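Local coordinates for protein cortical-lytic enzyme (Bacillus cereus, PDB 4S3J) that hydrolyses partially degraded spore cortex peptidoglycan as an N-acetylglucosaminidase during germination, probably recognising muramic acid delta-lactam residues, at residues A[126-130]-A[160-164]. Residues are numbered along the deposited sequence; the frame is centred on the assembly and turned at random.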
ATOM      1  N   THR A 126      -2.958   0.157 -14.703  1.00 16.98           N
ATOM      2  CA  THR A 126      -3.787  -0.892 -14.128  1.00 17.96           C
ATOM      3  C   THR A 126      -3.419  -2.250 -14.736  1.00 19.50           C
ATOM      4  O   THR A 126      -3.298  -3.250 -14.020  1.00 17.86           O
ATOM      5  CB  THR A 126      -5.287  -0.606 -14.363  1.00 18.45           C
ATOM      6  OG1 THR A 126      -5.636   0.659 -13.790  1.00 18.34           O
ATOM      7  CG2 THR A 126      -6.161  -1.692 -13.738  1.00 18.25           C
ATOM      8  N   ARG A 127      -3.255  -2.296 -16.053  1.00 21.81           N
ATOM      9  CA  ARG A 127      -2.861  -3.538 -16.707  1.00 22.20           C
ATOM     10  C   ARG A 127      -1.488  -4.019 -16.237  1.00 18.01           C
ATOM     11  O   ARG A 127      -1.267  -5.234 -16.112  1.00 19.96           O
ATOM     12  CB  ARG A 127      -2.855  -3.373 -18.224  1.00 23.16           C
ATOM     13  CG  ARG A 127      -4.220  -3.171 -18.819  1.00 29.30           C
ATOM     14  CD  ARG A 127      -4.212  -3.356 -20.327  1.00 43.56           C
ATOM     15  NE  ARG A 127      -5.563  -3.242 -20.870  1.00 65.26           N
ATOM     16  CZ  ARG A 127      -6.054  -2.158 -21.469  1.00 73.10           C
ATOM     17  NH1 ARG A 127      -5.315  -1.063 -21.614  1.00 74.85           N
ATOM     18  NH2 ARG A 127      -7.302  -2.167 -21.920  1.00 66.99           N
ATOM     19  N   ALA A 128      -0.571  -3.083 -16.018  1.00 19.04           N
ATOM     20  CA  ALA A 128       0.783  -3.437 -15.609  1.00 20.11           C
ATOM     21  C   ALA A 128       0.794  -4.043 -14.208  1.00 22.84           C
ATOM     22  O   ALA A 128       1.557  -4.962 -13.927  1.00 19.28           O
ATOM     23  CB  ALA A 128       1.697  -2.217 -15.650  1.00 17.09           C
ATOM     24  N   ILE A 129      -0.081  -3.541 -13.344  1.00 19.87           N
ATOM     25  CA  ILE A 129      -0.095  -3.936 -11.937  1.00 14.59           C
ATOM     26  C   ILE A 129      -0.962  -5.175 -11.693  1.00 15.97           C
ATOM     27  O   ILE A 129      -0.685  -5.953 -10.797  1.00 17.96           O
ATOM     28  CB  ILE A 129      -0.558  -2.741 -11.066  1.00 16.85           C
ATOM     29  CG1 ILE A 129       0.596  -1.727 -10.997  1.00 19.12           C
ATOM     30  CG2 ILE A 129      -0.975  -3.186  -9.665  1.00 18.91           C
ATOM     31  CD1 ILE A 129       0.254  -0.404 -10.317  1.00 17.24           C
ATOM     32  N   ASN A 130      -1.985  -5.363 -12.517  1.00 21.04           N
ATOM     33  CA  ASN A 130      -2.954  -6.451 -12.311  1.00 20.93           C
ATOM     34  C   ASN A 130      -2.364  -7.852 -12.041  1.00 18.71           C
ATOM     35  O   ASN A 130      -2.907  -8.605 -11.220  1.00 20.40           O
ATOM     36  CB  ASN A 130      -3.894  -6.544 -13.521  1.00 20.99           C
ATOM     37  CG  ASN A 130      -5.125  -7.380 -13.232  1.00 20.76           C
ATOM     38  OD1 ASN A 130      -5.780  -7.204 -12.204  1.00 19.93           O
ATOM     39  ND2 ASN A 130      -5.414  -8.328 -14.114  1.00 24.18           N
ATOM     40  N   ASN A 160     -13.154  -6.446 -16.379  1.00 26.86           N
ATOM     41  CA  ASN A 160     -12.666  -7.450 -17.319  1.00 35.59           C
ATOM     42  C   ASN A 160     -11.140  -7.555 -17.283  1.00 28.61           C
ATOM     43  O   ASN A 160     -10.583  -8.646 -17.428  1.00 29.79           O
ATOM     44  CB  ASN A 160     -13.121  -7.128 -18.742  1.00 55.23           C
ATOM     45  CG  ASN A 160     -12.838  -8.259 -19.719  1.00 77.55           C
ATOM     46  OD1 ASN A 160     -13.005  -9.434 -19.395  1.00 84.54           O
ATOM     47  ND2 ASN A 160     -12.385  -7.905 -20.915  1.00 85.90           N
ATOM     48  N   ILE A 161     -10.465  -6.426 -17.091  1.00 27.38           N
ATOM     49  CA  ILE A 161      -9.013  -6.439 -16.945  1.00 23.70           C
ATOM     50  C   ILE A 161      -8.644  -7.334 -15.765  1.00 24.10           C
ATOM     51  O   ILE A 161      -7.745  -8.171 -15.848  1.00 24.12           O
ATOM     52  CB  ILE A 161      -8.446  -5.018 -16.748  1.00 23.15           C
ATOM     53  CG1 ILE A 161      -8.496  -4.247 -18.071  1.00 24.29           C
ATOM     54  CG2 ILE A 161      -6.999  -5.053 -16.229  1.00 24.00           C
ATOM     55  CD1 ILE A 161      -8.141  -2.780 -17.952  1.00 26.85           C
ATOM     56  N   ALA A 162      -9.339  -7.132 -14.653  1.00 23.26           N
ATOM     57  CA  ALA A 162      -9.084  -7.911 -13.455  1.00 22.04           C
ATOM     58  C   ALA A 162      -9.297  -9.402 -13.708  1.00 26.14           C
ATOM     59  O   ALA A 162      -8.399 -10.214 -13.474  1.00 28.22           O
ATOM     60  CB  ALA A 162      -9.971  -7.435 -12.325  1.00 24.17           C
ATOM     61  N   THR A 163     -10.478  -9.735 -14.230  1.00 26.29           N
ATOM     62  CA  THR A 163     -10.914 -11.116 -14.407  1.00 28.59           C
ATOM     63  C   THR A 163      -9.973 -11.873 -15.346  1.00 29.34           C
ATOM     64  O   THR A 163      -9.611 -13.017 -15.081  1.00 28.99           O
ATOM     65  CB  THR A 163     -12.364 -11.137 -14.946  1.00 23.15           C
ATOM     66  OG1 THR A 163     -13.228 -10.588 -13.946  1.00 32.07           O
ATOM     67  CG2 THR A 163     -12.837 -12.554 -15.306  1.00 32.08           C
ATOM     68  N   GLN A 164      -9.553 -11.226 -16.428  1.00 26.66           N
ATOM     69  CA  GLN A 164      -8.647 -11.867 -17.376  1.00 34.82           C
ATOM     70  C   GLN A 164      -7.280 -12.196 -16.771  1.00 41.89           C
ATOM     71  O   GLN A 164      -6.537 -12.996 -17.329  1.00 33.42           O
ATOM     72  CB  GLN A 164      -8.466 -10.984 -18.611  1.00 43.82           C
ATOM     73  CG  GLN A 164      -9.715 -10.878 -19.495  1.00 65.05           C
ATOM     74  CD  GLN A 164     -10.326 -12.227 -19.841  1.00 72.46           C
ATOM     75  OE1 GLN A 164     -11.541 -12.414 -19.739  1.00 69.62           O
ATOM     76  NE2 GLN A 164      -9.486 -13.173 -20.249  1.00 71.08           N
TER
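A turn of helix 120-129 and a turn of helix 155-164, in residues 126-130 and 160-164, lie side by side here. The backbones come close at two points, Arg127 CA to Ile161 CA at 6.8 Å and Asn130 CA to Ala162 CA at 6.4 Å. Within the first turn Asn130 N donates to Thr126 O (2.9 Å); in the second, Gln164 N donates to Asn160 O (3.0 Å). Ile161 points toward residues 126-130 and is the most heavily covered residue of the contact: its CG2 meets Thr126 CG2 at 4.3 Å, and its CD1 lies over one face of the Arg127 guanidinium, 3.9 Å from Arg127 NE. The extended arginine thus flanks the isoleucine on the exposed side. The two helices belong to the family 18 TIM barrel and follow successive parallel strands, 104-111 and 135-143; the barrel wall lies beneath them, Leu136 of strand 135-143 touching both Thr126 and Ala162. Asn130 reaches across toward the second helix. Its ND2 lies 2.9 Å from Ile161 O, but the angle is too poor for a hydrogen bond, and its OD1 sits 4.2 Å from Ala162 CB. That OD1 is hydrogen-bonded to Thr167 OG1, in the loop leading to strand 168-177, while Thr126 OG1 turns back to Leu122 O in its own helix.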